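Local coordinates for uncharacterized protein (Bacteroides ovatus, PDB 4QEY), which is of unknown function but belongs to a family of PLAT/LH2 and C2-like lipoproteins that probably bind calcium, at residues A[21-29]-A[84-95]. Numbering follows the deposited sequence. Where two conformers were deposited one is given.
Sequences GNTDDFDLN and STSEQAGKKLKI. With EDO (1,2-ethanediol), chain L; EDO (1,2-ethanediol), chain M; EDO (1,2-ethanediol), chain N.
The ring of Phe-26, at the start of strand 26-36, packs on Leu-93, whose CB lies over one ring face in a CH-pi contact, 3.6 Å from the centroid; the leucine side chain runs past the phenylalanine in the opposite direction. At the rim, Phe-26 CZ meets Lys-91 O near the ring plane, while CD2 and CE2 rest against Ser-84. With CG anti to its own carbonyl carbon (chi1 -63°), the ring is brought under Leu-93 CB with Lys-91 O at its edge. Were Phe-26 replaced by an alanine, a gap would probably open between Ser-84 and Leu-93, and Leu-93 CB would lose the ring face beneath it. Deeper in, Leu-28 and Ile-95 meet tip to tip, CD2 to CD1 at 3.8 Å.

Asn-22 pairs twice with the backbone of Lys-92: its N donates to Lys-92 O at 2.8 Å, and its OD1 takes Lys-92 N at 2.9 Å on a lone pair in the carbonyl plane. The first bond holds the backbone of Asn-22, the centre of an inverse gamma turn; the second fixes the rotation of its side-chain amide. On the other flank, Thr-85 N donates to Asp-25 O, almost straight at 176°.

Toward solvent the contact loosens. Exposed Thr-85 lays only its CG2 methyl against the Asp-27 carboxylate, and the Lys-92 side chain leads away from 21-29. Partly in the open, the aliphatic part of the bent Lys-91 chain passes beside the Asp-25 carboxylate, and the salt bridge from Lys-91 NZ to Asp-25 OD2 is long at 3.8 Å.

Strands 26-36 and 92-101 belong to opposite antiparallel sheets of the sandwich. Val-82 of strand 73-84 extends the apolar layer beside Leu-28 and Leu-93, the side chain of Gln-19 on strand 13-21 touches both leucines, and Thr-115 borders Phe-26 and Ser-84.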
loop_
_atom_site.group_PDB
_atom_site.type_symbol
_atom_site.label_atom_id
_atom_site.label_comp_id
_atom_site.label_asym_id
_atom_site.label_seq_id
_atom_site.Cartn_x
_atom_site.Cartn_y
_atom_site.Cartn_z
ATOM N N GLY A 21 11.122 -1.466 11.187
ATOM C CA GLY A 21 12.062 -2.546 11.424
ATOM C C GLY A 21 13.340 -2.347 10.657
ATOM O O GLY A 21 13.811 -1.213 10.501
ATOM N N ASN A 22 13.889 -3.457 10.148
ATOM C CA ASN A 22 15.133 -3.480 9.388
ATOM C C ASN A 22 14.845 -3.135 7.949
ATOM O O ASN A 22 15.082 -3.955 7.070
ATOM C CB ASN A 22 15.788 -4.857 9.520
ATOM C CG ASN A 22 16.128 -5.237 10.929
ATOM O OD1 ASN A 22 15.705 -6.272 11.416
ATOM N ND2 ASN A 22 16.871 -4.401 11.631
ATOM N N THR A 23 14.351 -1.910 7.707
ATOM C CA THR A 23 13.887 -1.435 6.394
ATOM C C THR A 23 15.029 -1.439 5.344
ATOM O O THR A 23 14.755 -1.568 4.154
ATOM C CB THR A 23 13.259 -0.027 6.503
ATOM O OG1 THR A 23 14.215 0.848 7.111
ATOM C CG2 THR A 23 11.936 -0.018 7.285
ATOM N N ASP A 24 16.281 -1.362 5.774
ATOM C CA ASP A 24 17.423 -1.357 4.857
ATOM C C ASP A 24 17.724 -2.760 4.282
ATOM O O ASP A 24 18.411 -2.866 3.255
ATOM C CB ASP A 24 18.669 -0.821 5.581
ATOM C CG ASP A 24 18.579 0.645 5.986
ATOM O OD1 ASP A 24 17.681 1.358 5.467
ATOM O OD2 ASP A 24 19.437 1.095 6.785
ATOM N N ASP A 25 17.197 -3.821 4.928
ATOM C CA ASP A 25 17.450 -5.210 4.537
ATOM C C ASP A 25 16.321 -5.815 3.670
ATOM O O ASP A 25 16.327 -7.010 3.397
ATOM C CB ASP A 25 17.627 -6.056 5.806
ATOM C CG ASP A 25 18.845 -5.657 6.602
ATOM O OD1 ASP A 25 19.936 -5.570 6.010
ATOM O OD2 ASP A 25 18.706 -5.436 7.814
ATOM N N PHE A 26 15.411 -4.985 3.191
ATOM C CA PHE A 26 14.297 -5.380 2.341
ATOM C C PHE A 26 14.116 -4.376 1.231
ATOM O O PHE A 26 14.657 -3.273 1.312
ATOM C CB PHE A 26 12.994 -5.489 3.176
ATOM C CG PHE A 26 12.998 -6.532 4.272
ATOM C CD1 PHE A 26 13.467 -6.226 5.547
ATOM C CD2 PHE A 26 12.515 -7.817 4.035
ATOM C CE1 PHE A 26 13.469 -7.187 6.557
ATOM C CE2 PHE A 26 12.537 -8.790 5.044
ATOM C CZ PHE A 26 13.005 -8.463 6.295
ATOM N N ASP A 27 13.373 -4.774 0.189
ATOM C CA ASP A 27 12.853 -3.961 -0.911
ATOM C C ASP A 27 11.331 -4.032 -0.852
ATOM O O ASP A 27 10.790 -5.123 -0.916
ATOM C CB ASP A 27 13.390 -4.376 -2.289
ATOM C CG ASP A 27 14.835 -4.062 -2.591
ATOM O OD1 ASP A 27 15.407 -3.170 -1.925
ATOM O OD2 ASP A 27 15.374 -4.655 -3.538
ATOM N N LEU A 28 10.656 -2.904 -0.639
ATOM C CA LEU A 28 9.199 -2.790 -0.624
ATOM C C LEU A 28 8.771 -2.115 -1.914
ATOM O O LEU A 28 9.203 -0.982 -2.194
ATOM C CB LEU A 28 8.677 -2.022 0.621
ATOM C CG LEU A 28 7.180 -1.730 0.681
ATOM C CD1 LEU A 28 6.354 -3.032 0.764
ATOM C CD2 LEU A 28 6.859 -0.842 1.837
ATOM N N ASN A 29 7.971 -2.834 -2.721
ATOM C CA ASN A 29 7.445 -2.358 -3.998
ATOM C C ASN A 29 5.953 -2.345 -3.893
ATOM O O ASN A 29 5.366 -3.361 -3.516
ATOM C CB ASN A 29 7.938 -3.232 -5.158
ATOM C CG ASN A 29 9.429 -3.434 -5.137
ATOM O OD1 ASN A 29 10.206 -2.506 -5.383
ATOM N ND2 ASN A 29 9.854 -4.641 -4.751
ATOM N N SER A 84 13.777 -9.586 0.397
ATOM C CA SER A 84 14.911 -9.440 1.305
ATOM C C SER A 84 16.203 -9.343 0.525
ATOM O O SER A 84 16.417 -10.118 -0.427
ATOM C CB SER A 84 14.977 -10.616 2.268
ATOM O OG SER A 84 15.250 -11.815 1.556
ATOM N N THR A 85 17.090 -8.420 0.969
ATOM C CA THR A 85 18.384 -8.131 0.331
ATOM C C THR A 85 19.569 -8.465 1.296
ATOM O O THR A 85 20.670 -7.937 1.125
ATOM C CB THR A 85 18.401 -6.659 -0.102
ATOM O OG1 THR A 85 18.177 -5.837 1.036
ATOM C CG2 THR A 85 17.354 -6.345 -1.140
ATOM N N SER A 86 19.349 -9.389 2.254
ATOM C CA SER A 86 20.332 -9.794 3.254
ATOM C C SER A 86 20.441 -11.315 3.396
ATOM O O SER A 86 19.426 -12.012 3.431
ATOM C CB SER A 86 19.953 -9.199 4.608
ATOM O OG SER A 86 20.789 -9.638 5.670
ATOM N N GLU A 87 21.697 -11.812 3.485
ATOM C CA GLU A 87 22.133 -13.189 3.777
ATOM C C GLU A 87 22.080 -13.496 5.294
ATOM O O GLU A 87 22.409 -14.611 5.699
ATOM C CB GLU A 87 23.557 -13.450 3.246
ATOM C CG GLU A 87 23.665 -13.409 1.732
ATOM C CD GLU A 87 24.944 -13.899 1.078
ATOM O OE1 GLU A 87 25.873 -14.363 1.783
ATOM O OE2 GLU A 87 24.991 -13.860 -0.170
ATOM N N GLN A 88 21.656 -12.525 6.114
ATOM C CA GLN A 88 21.586 -12.676 7.560
ATOM C C GLN A 88 20.152 -12.992 7.969
ATOM O O GLN A 88 19.206 -12.313 7.536
ATOM C CB GLN A 88 22.112 -11.419 8.281
ATOM C CG GLN A 88 23.624 -11.199 8.098
ATOM C CD GLN A 88 24.169 -9.901 8.669
ATOM O OE1 GLN A 88 23.580 -9.278 9.560
ATOM N NE2 GLN A 88 25.333 -9.472 8.179
ATOM N N ALA A 89 19.989 -14.075 8.764
ATOM C CA ALA A 89 18.695 -14.524 9.279
ATOM C C ALA A 89 18.262 -13.677 10.479
ATOM O O ALA A 89 19.113 -13.186 11.232
ATOM C CB ALA A 89 18.764 -15.989 9.671
ATOM N N GLY A 90 16.952 -13.500 10.629
ATOM C CA GLY A 90 16.380 -12.756 11.743
ATOM C C GLY A 90 16.114 -11.280 11.526
ATOM O O GLY A 90 15.728 -10.597 12.478
ATOM N N LYS A 91 16.333 -10.763 10.297
ATOM C CA LYS A 91 16.026 -9.375 9.951
ATOM C C LYS A 91 14.513 -9.269 9.788
ATOM O O LYS A 91 13.916 -10.103 9.114
ATOM C CB LYS A 91 16.791 -8.917 8.697
ATOM C CG LYS A 91 18.321 -8.957 8.830
ATOM C CD LYS A 91 18.859 -7.969 9.857
ATOM C CE LYS A 91 20.354 -7.825 9.783
ATOM N NZ LYS A 91 20.836 -6.743 10.683
ATOM N N LYS A 92 13.882 -8.307 10.463
ATOM C CA LYS A 92 12.431 -8.185 10.466
ATOM C C LYS A 92 11.936 -6.912 9.807
ATOM O O LYS A 92 12.520 -5.837 9.968
ATOM C CB LYS A 92 11.866 -8.221 11.910
ATOM C CG LYS A 92 12.193 -9.475 12.723
ATOM C CD LYS A 92 11.525 -9.464 14.092
ATOM C CE LYS A 92 11.810 -10.737 14.866
ATOM N NZ LYS A 92 11.057 -10.806 16.143
ATOM N N LEU A 93 10.808 -7.048 9.094
ATOM C CA LEU A 93 10.085 -5.945 8.490
ATOM C C LEU A 93 8.645 -6.045 8.900
ATOM O O LEU A 93 8.033 -7.098 8.753
ATOM C CB LEU A 93 10.203 -5.865 6.957
ATOM C CG LEU A 93 9.679 -4.540 6.348
ATOM C CD1 LEU A 93 10.659 -3.414 6.587
ATOM C CD2 LEU A 93 9.444 -4.665 4.877
ATOM N N LYS A 94 8.110 -4.947 9.420
ATOM C CA LYS A 94 6.713 -4.815 9.811
ATOM C C LYS A 94 6.020 -3.956 8.784
ATOM O O LYS A 94 6.505 -2.864 8.469
ATOM C CB LYS A 94 6.569 -4.222 11.227
ATOM C CG LYS A 94 6.254 -5.167 12.343
ATOM C CD LYS A 94 5.896 -4.331 13.561
ATOM C CE LYS A 94 5.750 -5.158 14.813
ATOM N NZ LYS A 94 5.557 -4.300 16.014
ATOM N N ILE A 95 4.914 -4.457 8.229
ATOM C CA ILE A 95 4.109 -3.760 7.222
ATOM C C ILE A 95 2.687 -3.614 7.707
ATOM O O ILE A 95 2.103 -4.586 8.184
ATOM C CB ILE A 95 4.154 -4.537 5.861
ATOM C CG1 ILE A 95 5.571 -4.550 5.226
ATOM C CG2 ILE A 95 3.099 -4.062 4.850
ATOM C CD1 ILE A 95 6.117 -3.183 4.756
HETATM C C1 EDO L . 12.487 -0.583 2.390
HETATM O O1 EDO L . 12.202 -1.607 3.301
HETATM C C2 EDO L . 12.290 -1.184 1.000
HETATM O O2 EDO L . 12.513 -0.247 -0.022
HETATM C C1 EDO M . 15.900 0.211 1.222
HETATM O O1 EDO M . 16.192 -1.145 1.553
HETATM C C2 EDO M . 15.966 0.460 -0.321
HETATM O O2 EDO M . 15.013 -0.358 -0.995
HETATM C C1 EDO N . 3.737 -0.884 11.372
HETATM O O1 EDO N . 4.732 -1.047 10.380
HETATM C C2 EDO N . 3.248 0.584 11.307
HETATM O O2 EDO N . 4.315 1.531 11.491
HETATM O O HOH W 1 20.437 -5.583 2.546
#